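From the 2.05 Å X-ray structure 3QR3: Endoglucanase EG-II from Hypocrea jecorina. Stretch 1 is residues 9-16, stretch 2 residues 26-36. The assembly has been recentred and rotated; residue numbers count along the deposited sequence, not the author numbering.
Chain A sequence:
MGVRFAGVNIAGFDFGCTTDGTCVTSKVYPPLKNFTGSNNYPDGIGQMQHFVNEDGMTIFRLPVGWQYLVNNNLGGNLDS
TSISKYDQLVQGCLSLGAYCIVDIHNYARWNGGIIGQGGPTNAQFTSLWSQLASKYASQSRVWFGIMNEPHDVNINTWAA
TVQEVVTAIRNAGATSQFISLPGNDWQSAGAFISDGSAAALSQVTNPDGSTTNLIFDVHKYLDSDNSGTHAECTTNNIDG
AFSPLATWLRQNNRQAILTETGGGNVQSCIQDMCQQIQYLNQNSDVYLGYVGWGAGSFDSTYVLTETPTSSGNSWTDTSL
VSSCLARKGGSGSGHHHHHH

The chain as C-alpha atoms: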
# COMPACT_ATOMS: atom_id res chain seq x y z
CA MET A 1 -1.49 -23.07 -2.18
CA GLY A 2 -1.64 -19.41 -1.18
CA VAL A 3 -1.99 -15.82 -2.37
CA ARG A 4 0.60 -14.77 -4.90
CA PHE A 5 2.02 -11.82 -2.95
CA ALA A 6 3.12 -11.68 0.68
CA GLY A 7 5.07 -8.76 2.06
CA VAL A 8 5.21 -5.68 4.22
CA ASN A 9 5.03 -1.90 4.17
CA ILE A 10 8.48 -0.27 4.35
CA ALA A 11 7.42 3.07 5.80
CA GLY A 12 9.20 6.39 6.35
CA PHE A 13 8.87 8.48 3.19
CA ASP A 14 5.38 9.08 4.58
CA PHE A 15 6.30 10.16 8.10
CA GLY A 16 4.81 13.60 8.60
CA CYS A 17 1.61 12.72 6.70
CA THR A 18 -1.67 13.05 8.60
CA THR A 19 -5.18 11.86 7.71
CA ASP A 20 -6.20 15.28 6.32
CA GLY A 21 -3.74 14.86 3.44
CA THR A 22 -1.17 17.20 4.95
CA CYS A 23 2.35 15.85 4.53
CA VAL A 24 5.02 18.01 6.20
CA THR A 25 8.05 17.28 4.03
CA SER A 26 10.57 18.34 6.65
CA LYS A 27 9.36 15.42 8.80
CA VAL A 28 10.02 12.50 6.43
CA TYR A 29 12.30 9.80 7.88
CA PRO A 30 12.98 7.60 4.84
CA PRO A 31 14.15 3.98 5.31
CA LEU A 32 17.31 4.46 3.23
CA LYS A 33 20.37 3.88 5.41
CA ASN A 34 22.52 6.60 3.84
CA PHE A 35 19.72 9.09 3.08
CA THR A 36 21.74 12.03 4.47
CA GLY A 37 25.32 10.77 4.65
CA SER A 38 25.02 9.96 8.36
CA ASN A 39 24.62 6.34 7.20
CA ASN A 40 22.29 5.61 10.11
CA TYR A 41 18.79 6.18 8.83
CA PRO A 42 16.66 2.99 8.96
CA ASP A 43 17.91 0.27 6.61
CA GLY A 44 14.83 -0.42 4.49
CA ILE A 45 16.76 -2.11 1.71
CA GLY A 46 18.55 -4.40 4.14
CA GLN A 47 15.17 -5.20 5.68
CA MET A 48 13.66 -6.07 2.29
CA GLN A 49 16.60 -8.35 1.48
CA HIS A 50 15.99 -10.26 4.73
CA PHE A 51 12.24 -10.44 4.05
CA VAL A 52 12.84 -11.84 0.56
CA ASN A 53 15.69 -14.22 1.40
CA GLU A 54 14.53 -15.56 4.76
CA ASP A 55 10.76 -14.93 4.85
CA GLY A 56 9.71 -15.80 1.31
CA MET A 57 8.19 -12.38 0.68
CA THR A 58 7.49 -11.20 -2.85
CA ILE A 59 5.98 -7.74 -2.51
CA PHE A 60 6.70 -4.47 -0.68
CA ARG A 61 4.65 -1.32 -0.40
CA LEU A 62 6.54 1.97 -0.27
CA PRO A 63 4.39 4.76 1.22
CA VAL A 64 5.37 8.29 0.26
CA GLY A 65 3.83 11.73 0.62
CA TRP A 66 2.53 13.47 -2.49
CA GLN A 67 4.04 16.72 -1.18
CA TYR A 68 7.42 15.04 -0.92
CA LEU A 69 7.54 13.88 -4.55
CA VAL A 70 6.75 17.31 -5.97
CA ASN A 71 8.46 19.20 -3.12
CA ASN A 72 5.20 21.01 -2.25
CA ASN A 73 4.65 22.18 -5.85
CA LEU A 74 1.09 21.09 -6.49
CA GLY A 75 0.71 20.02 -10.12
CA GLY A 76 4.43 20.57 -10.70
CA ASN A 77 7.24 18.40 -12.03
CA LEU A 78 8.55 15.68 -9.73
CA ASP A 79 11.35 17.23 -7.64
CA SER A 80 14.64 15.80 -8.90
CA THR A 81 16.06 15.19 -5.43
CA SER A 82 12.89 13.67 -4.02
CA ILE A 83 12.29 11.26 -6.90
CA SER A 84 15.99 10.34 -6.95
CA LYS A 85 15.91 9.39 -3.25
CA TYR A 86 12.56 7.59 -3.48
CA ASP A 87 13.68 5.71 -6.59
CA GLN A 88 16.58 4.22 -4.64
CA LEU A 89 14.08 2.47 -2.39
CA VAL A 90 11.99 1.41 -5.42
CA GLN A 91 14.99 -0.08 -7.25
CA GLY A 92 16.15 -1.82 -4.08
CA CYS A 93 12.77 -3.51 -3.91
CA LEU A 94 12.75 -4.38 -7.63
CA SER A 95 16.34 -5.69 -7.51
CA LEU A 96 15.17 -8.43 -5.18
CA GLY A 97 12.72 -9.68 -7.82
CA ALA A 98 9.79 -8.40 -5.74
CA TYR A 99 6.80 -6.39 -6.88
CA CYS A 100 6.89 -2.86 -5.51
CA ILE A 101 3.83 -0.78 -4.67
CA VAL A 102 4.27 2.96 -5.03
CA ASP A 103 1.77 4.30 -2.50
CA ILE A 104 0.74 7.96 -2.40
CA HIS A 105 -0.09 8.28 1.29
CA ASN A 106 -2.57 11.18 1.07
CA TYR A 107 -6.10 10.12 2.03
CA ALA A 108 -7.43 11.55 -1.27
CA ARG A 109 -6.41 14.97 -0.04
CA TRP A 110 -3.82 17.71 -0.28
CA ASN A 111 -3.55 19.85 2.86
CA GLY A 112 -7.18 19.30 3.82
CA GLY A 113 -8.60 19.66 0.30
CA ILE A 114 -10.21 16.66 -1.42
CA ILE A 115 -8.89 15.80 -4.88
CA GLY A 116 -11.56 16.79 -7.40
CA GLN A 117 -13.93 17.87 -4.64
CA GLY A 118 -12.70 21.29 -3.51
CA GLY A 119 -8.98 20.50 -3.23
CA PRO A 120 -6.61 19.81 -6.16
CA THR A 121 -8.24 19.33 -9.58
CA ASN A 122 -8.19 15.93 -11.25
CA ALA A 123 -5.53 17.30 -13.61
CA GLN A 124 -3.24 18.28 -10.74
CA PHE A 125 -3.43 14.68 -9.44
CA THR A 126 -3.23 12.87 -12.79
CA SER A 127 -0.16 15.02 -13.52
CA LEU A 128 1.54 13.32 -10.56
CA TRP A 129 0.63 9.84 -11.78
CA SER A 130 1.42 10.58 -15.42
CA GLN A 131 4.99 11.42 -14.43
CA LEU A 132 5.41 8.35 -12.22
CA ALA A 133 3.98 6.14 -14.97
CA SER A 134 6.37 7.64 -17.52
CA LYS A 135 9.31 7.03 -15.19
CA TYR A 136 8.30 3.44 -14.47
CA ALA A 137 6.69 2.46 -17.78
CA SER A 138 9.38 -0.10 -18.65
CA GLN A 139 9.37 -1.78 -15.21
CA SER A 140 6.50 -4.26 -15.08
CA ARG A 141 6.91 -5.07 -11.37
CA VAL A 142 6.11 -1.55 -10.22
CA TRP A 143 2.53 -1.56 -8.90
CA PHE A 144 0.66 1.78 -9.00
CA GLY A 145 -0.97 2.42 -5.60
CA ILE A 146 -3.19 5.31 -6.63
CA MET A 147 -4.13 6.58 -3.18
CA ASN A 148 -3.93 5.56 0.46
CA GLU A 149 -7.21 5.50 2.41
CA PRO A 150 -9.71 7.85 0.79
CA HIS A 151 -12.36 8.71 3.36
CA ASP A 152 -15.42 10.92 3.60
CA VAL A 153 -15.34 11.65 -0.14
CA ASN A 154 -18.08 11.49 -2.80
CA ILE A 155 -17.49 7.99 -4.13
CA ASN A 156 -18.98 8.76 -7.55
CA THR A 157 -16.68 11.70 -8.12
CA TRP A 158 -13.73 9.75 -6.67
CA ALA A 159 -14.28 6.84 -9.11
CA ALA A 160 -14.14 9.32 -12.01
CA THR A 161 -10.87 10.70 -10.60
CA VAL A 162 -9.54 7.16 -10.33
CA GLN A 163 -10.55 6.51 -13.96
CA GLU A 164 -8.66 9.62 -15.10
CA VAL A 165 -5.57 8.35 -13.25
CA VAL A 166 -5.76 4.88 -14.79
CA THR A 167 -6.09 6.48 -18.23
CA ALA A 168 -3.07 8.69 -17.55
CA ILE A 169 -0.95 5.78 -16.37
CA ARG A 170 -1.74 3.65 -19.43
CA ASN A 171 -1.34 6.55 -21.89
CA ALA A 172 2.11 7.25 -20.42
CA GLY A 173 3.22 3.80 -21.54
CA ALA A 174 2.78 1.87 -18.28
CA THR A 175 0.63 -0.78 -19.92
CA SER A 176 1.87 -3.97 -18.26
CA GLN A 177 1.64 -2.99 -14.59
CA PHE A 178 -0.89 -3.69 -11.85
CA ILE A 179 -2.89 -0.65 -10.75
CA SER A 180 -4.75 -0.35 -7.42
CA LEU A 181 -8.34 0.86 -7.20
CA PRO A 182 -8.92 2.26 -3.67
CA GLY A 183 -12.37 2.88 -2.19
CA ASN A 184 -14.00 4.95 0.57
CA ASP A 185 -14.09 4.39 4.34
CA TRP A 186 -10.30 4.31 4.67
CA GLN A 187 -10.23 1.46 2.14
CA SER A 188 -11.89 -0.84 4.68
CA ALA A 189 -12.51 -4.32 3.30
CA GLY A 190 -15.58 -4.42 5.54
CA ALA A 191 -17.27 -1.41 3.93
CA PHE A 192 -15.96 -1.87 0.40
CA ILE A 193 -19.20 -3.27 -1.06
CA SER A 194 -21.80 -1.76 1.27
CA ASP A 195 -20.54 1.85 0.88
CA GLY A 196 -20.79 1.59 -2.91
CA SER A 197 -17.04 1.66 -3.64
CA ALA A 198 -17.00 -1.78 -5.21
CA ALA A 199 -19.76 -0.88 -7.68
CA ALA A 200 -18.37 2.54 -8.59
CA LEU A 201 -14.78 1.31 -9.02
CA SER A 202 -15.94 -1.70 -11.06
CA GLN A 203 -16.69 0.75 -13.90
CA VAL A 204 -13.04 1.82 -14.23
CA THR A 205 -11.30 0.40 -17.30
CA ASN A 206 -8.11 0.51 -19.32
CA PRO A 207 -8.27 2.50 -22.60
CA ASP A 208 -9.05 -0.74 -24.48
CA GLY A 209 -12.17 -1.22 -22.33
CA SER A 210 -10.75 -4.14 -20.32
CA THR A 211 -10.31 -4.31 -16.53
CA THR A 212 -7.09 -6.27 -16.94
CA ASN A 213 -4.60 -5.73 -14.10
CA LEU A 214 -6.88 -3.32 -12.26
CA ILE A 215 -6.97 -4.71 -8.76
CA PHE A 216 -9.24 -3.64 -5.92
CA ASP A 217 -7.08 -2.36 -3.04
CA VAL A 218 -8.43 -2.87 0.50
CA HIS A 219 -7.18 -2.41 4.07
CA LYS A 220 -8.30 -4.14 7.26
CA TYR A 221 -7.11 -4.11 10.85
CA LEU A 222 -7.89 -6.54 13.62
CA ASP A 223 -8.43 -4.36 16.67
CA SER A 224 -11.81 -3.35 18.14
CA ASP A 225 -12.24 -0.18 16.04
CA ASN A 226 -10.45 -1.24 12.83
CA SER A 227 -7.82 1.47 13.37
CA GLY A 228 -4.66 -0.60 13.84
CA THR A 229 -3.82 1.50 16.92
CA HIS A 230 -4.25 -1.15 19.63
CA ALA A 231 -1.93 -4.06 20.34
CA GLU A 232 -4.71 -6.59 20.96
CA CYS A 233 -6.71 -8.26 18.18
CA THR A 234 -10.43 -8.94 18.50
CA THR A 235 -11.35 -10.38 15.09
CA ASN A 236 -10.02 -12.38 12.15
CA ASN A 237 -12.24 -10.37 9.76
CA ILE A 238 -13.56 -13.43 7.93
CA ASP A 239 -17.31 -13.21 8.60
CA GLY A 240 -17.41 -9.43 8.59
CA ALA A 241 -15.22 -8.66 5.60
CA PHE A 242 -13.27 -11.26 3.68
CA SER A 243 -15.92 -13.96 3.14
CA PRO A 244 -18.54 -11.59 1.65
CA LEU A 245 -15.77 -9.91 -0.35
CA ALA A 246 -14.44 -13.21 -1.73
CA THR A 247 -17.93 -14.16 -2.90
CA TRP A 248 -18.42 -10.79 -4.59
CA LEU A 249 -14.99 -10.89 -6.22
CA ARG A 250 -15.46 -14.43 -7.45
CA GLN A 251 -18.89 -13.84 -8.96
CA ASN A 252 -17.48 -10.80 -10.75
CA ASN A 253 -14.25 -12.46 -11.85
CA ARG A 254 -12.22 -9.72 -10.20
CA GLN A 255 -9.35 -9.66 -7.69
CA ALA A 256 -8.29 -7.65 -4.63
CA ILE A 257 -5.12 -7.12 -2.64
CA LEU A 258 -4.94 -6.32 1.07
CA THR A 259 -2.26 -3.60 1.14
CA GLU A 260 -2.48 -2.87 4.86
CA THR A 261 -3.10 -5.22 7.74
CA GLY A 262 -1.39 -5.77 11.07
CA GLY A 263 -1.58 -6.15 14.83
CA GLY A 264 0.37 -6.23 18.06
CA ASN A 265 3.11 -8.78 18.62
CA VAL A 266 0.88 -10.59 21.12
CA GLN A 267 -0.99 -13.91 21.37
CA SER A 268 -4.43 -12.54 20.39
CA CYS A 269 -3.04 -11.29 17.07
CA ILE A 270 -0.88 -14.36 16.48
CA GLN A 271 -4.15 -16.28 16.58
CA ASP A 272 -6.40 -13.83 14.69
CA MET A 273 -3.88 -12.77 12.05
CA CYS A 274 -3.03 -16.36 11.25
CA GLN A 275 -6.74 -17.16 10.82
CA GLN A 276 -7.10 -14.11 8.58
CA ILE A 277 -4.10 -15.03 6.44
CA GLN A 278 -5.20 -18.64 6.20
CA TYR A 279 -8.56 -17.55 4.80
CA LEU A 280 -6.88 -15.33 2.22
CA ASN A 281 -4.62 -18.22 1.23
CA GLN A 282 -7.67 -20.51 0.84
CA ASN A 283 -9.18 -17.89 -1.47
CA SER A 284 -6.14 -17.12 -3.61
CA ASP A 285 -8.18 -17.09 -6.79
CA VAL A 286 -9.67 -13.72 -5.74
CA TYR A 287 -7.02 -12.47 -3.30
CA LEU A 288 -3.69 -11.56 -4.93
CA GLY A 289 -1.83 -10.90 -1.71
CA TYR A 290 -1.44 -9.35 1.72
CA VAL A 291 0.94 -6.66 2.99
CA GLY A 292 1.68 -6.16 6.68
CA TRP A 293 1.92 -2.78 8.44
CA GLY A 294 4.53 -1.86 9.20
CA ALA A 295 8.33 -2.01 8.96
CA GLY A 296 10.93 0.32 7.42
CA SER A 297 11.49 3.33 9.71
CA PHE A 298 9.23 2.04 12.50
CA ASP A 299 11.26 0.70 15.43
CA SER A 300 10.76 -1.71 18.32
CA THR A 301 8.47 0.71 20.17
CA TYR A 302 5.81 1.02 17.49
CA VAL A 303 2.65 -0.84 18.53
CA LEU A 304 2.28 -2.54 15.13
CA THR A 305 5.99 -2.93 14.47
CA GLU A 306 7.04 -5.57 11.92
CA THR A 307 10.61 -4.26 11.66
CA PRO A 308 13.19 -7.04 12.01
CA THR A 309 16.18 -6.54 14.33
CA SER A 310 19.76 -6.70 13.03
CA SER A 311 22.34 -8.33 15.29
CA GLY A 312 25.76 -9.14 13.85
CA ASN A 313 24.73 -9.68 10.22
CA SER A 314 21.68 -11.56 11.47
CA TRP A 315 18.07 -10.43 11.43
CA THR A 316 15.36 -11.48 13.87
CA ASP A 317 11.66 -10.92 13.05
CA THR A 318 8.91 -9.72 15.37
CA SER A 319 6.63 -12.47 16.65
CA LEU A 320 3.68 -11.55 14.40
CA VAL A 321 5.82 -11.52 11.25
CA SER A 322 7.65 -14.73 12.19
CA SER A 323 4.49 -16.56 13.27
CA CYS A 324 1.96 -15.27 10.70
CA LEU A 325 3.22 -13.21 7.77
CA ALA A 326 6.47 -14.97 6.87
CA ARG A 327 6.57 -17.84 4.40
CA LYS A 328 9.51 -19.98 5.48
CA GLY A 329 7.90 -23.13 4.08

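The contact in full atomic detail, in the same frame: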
# COMPACT_ATOMS: atom_id res chain seq x y z
N ASN A 9 4.81 -3.31 4.42
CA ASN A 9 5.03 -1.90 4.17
C ASN A 9 6.36 -1.45 4.75
O ASN A 9 6.62 -1.70 5.93
CB ASN A 9 3.92 -1.11 4.84
CG ASN A 9 2.64 -1.11 4.03
OD1 ASN A 9 2.40 -0.19 3.25
ND2 ASN A 9 1.81 -2.14 4.20
N ILE A 10 7.19 -0.83 3.93
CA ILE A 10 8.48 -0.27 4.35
C ILE A 10 8.30 1.24 4.45
O ILE A 10 8.50 1.96 3.48
CB ILE A 10 9.58 -0.59 3.31
CG1 ILE A 10 9.58 -2.09 2.98
CG2 ILE A 10 10.96 -0.14 3.81
CD1 ILE A 10 10.01 -2.98 4.15
N ALA A 11 7.88 1.70 5.62
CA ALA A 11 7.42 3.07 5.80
C ALA A 11 8.54 4.06 6.13
O ALA A 11 9.65 3.66 6.47
CB ALA A 11 6.33 3.12 6.89
N GLY A 12 8.24 5.35 6.02
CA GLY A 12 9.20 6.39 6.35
C GLY A 12 9.14 7.60 5.43
O GLY A 12 9.19 8.75 5.90
N PHE A 13 9.04 7.36 4.13
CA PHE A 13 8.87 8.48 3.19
C PHE A 13 7.52 9.17 3.43
O PHE A 13 7.24 10.25 2.90
CB PHE A 13 8.98 8.02 1.73
CG PHE A 13 10.40 7.97 1.19
CD1 PHE A 13 11.06 9.13 0.81
CD2 PHE A 13 11.05 6.76 1.02
CE1 PHE A 13 12.35 9.08 0.30
CE2 PHE A 13 12.34 6.70 0.51
CZ PHE A 13 13.00 7.88 0.15
N ASP A 14 6.69 8.54 4.27
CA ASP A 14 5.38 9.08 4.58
C ASP A 14 5.28 9.66 5.99
O ASP A 14 4.23 10.15 6.39
CB ASP A 14 4.33 7.98 4.45
CG ASP A 14 4.62 6.83 5.38
OD1 ASP A 14 5.80 6.43 5.46
OD2 ASP A 14 3.68 6.34 6.05
N PHE A 15 6.36 9.58 6.77
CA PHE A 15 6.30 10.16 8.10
C PHE A 15 6.06 11.65 7.93
O PHE A 15 6.64 12.27 7.04
CB PHE A 15 7.56 9.87 8.89
CG PHE A 15 7.65 8.46 9.39
CD1 PHE A 15 6.80 7.49 8.88
CD2 PHE A 15 8.59 8.09 10.34
CE1 PHE A 15 6.87 6.18 9.32
CE2 PHE A 15 8.67 6.77 10.79
CZ PHE A 15 7.82 5.82 10.27
N GLY A 16 5.19 12.21 8.76
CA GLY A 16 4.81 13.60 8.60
C GLY A 16 3.49 13.76 7.85
O GLY A 16 3.01 14.88 7.73
N SER A 26 9.41 18.29 5.79
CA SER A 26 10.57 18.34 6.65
C SER A 26 10.58 17.17 7.64
O SER A 26 11.62 16.86 8.23
CB SER A 26 10.63 19.68 7.40
OG SER A 26 9.61 19.74 8.38
N LYS A 27 9.45 16.50 7.81
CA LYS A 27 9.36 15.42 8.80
C LYS A 27 9.49 14.00 8.24
O LYS A 27 9.31 13.03 8.99
CB LYS A 27 8.07 15.55 9.62
CG LYS A 27 7.83 16.96 10.13
CD LYS A 27 7.43 17.00 11.59
CE LYS A 27 7.57 18.42 12.14
NZ LYS A 27 7.65 18.43 13.64
N VAL A 28 9.81 13.85 6.96
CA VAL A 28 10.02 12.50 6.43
C VAL A 28 11.21 11.85 7.14
O VAL A 28 12.13 12.55 7.57
CB VAL A 28 10.27 12.47 4.90
CG1 VAL A 28 9.03 12.99 4.16
CG2 VAL A 28 11.51 13.29 4.55
N TYR A 29 11.19 10.54 7.28
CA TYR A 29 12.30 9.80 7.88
C TYR A 29 12.46 8.54 7.04
O TYR A 29 12.07 7.45 7.46
CB TYR A 29 12.02 9.47 9.35
CG TYR A 29 13.20 8.89 10.14
CD1 TYR A 29 14.48 9.39 9.97
CD2 TYR A 29 13.01 7.87 11.07
CE1 TYR A 29 15.56 8.87 10.69
CE2 TYR A 29 14.09 7.35 11.80
CZ TYR A 29 15.36 7.85 11.60
OH TYR A 29 16.43 7.36 12.32
N PRO A 30 13.00 8.70 5.82
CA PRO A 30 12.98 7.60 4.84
C PRO A 30 13.85 6.43 5.28
O PRO A 30 14.90 6.64 5.90
CB PRO A 30 13.53 8.26 3.56
CG PRO A 30 13.31 9.77 3.78
CD PRO A 30 13.56 9.94 5.25
N PRO A 31 13.41 5.20 4.97
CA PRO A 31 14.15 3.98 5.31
C PRO A 31 15.26 3.67 4.29
O PRO A 31 15.31 2.57 3.74
CB PRO A 31 13.06 2.89 5.26
CG PRO A 31 12.07 3.40 4.24
CD PRO A 31 12.15 4.92 4.26
N LEU A 32 16.10 4.66 4.02
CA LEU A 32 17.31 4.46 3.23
C LEU A 32 18.49 4.77 4.15
O LEU A 32 18.61 5.90 4.65
CB LEU A 32 17.35 5.39 2.03
CG LEU A 32 16.42 5.04 0.88
CD1 LEU A 32 16.37 6.19 -0.12
CD2 LEU A 32 16.88 3.75 0.20
N LYS A 33 19.33 3.77 4.39
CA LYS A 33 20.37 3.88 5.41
C LYS A 33 21.21 5.15 5.27
O LYS A 33 21.44 5.84 6.26
CB LYS A 33 21.26 2.64 5.41
CG LYS A 33 22.21 2.58 6.60
CD LYS A 33 22.91 1.24 6.69
CE LYS A 33 23.84 1.17 7.90
NZ LYS A 33 24.52 -0.16 7.97
N ASN A 34 21.65 5.45 4.05
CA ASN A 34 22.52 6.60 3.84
C ASN A 34 21.79 7.76 3.18
O ASN A 34 22.33 8.43 2.30
CB ASN A 34 23.77 6.22 3.03
CG ASN A 34 24.94 7.17 3.28
OD1 ASN A 34 25.14 7.65 4.39
ND2 ASN A 34 25.72 7.45 2.23
N PHE A 35 20.56 8.01 3.62
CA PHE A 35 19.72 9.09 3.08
C PHE A 35 20.36 10.49 3.20
O PHE A 35 20.13 11.35 2.34
CB PHE A 35 18.36 9.11 3.78
CG PHE A 35 17.41 10.15 3.25
CD1 PHE A 35 16.73 9.96 2.07
CD2 PHE A 35 17.20 11.34 3.95
CE1 PHE A 35 15.85 10.91 1.58
CE2 PHE A 35 16.32 12.30 3.47
CZ PHE A 35 15.65 12.09 2.28
N THR A 36 21.13 10.72 4.26
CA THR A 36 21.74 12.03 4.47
C THR A 36 23.26 12.02 4.51
O THR A 36 23.88 13.08 4.57
CB THR A 36 21.28 12.66 5.78
OG1 THR A 36 21.82 11.90 6.87
CG2 THR A 36 19.76 12.69 5.88

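A single backbone hydrogen bond can be enough to register two irregular segments when apolar side chains do the rest of the packing, and the endoglucanase EG-II offers a compact example. Two stretches of one chain, mostly loop and turn, bury 516 Å² between them, counting both sides.

Stretch 1 enters as the end of a strand. Asn-9 is buried but lies out of reach of the partner, its side-chain amide satisfied elsewhere in the structure. Contact begins at Ile-10, whose CB points sideways; its CG2 branch lies 3.7 Å from CG of Pro-31, an apolar touch between two buried residues. Ala-11 turns its methyl group away and contributes through its backbone instead, its O lying 3.3 Å from Pro-31 CG. Pro-31 thus packs against several successive residues of stretch 1; its CB points toward them, and its compact ring suits so confined a position.

Gly-12 is the pivot. Its CA approaches Pro-31 CD to 3.9 Å, and its backbone angles (142/-44) by themselves call for glycine. Packing imposes the same requirement: an ideally placed CB would lie 2.5 Å from Tyr-29 O and 2.7 Å from Pro-31 CD, both clashes. With no side chain in the way, the Gly-12 carbonyl can accept the one hydrogen bond that joins the stretches, from Tyr-29 N to Gly-12 O at 3.0 Å, with a nearly straight N-H...O angle of 161°. The same oxygen accepts from Phe-15 N at 3.1 Å, closing the type I turn that runs from Gly-12 to Phe-15. One carbonyl therefore both shapes its own loop and anchors the neighbouring one.

Phe-13 gives up the largest area of any residue here, 107 Å². Its CB points away from stretch 2, yet with chi1 in the m well the ring swings back and its end comes nearer. Pro-30 CB sits over one face in a CH-pi contact, 3.5 Å from the centroid of the Phe-13 ring and only 10° off the ring normal. Leu-32 meets the ring edge, its CD1 3.8 Å from Phe-13 CZ. Proline and leucine thus cover one face and part of the edge of the aromatic ring with aliphatic carbon, while Phe-35, set on a second type I turn, adds a more distant contact from its CE1 to Phe-13 CE1 at 4.2 Å. The backbone joins in as well, Phe-13 O lying 3.5 Å from Val-28 CG1.

Asp-14 makes no contact across the interface but braces the turn from within: its OD1 accepts from Gly-12 N at 2.7 Å.

At Phe-15 the side chain points toward stretch 2, and its CD2 meets Tyr-29 CB at 3.8 Å. Its carbonyl receives a CA-H...O contact, Val-28 CA to Phe-15 O at 3.4 Å, which supplements the conventional hydrogen bond. Gly-16 ends the walk, its CA 3.9 Å from Lys-27 CB. Glycine again suits both backbone and neighbour, since an ideal CB would crowd Lys-27 CB at 3.0 Å. The lysine's own end leads away from the contact.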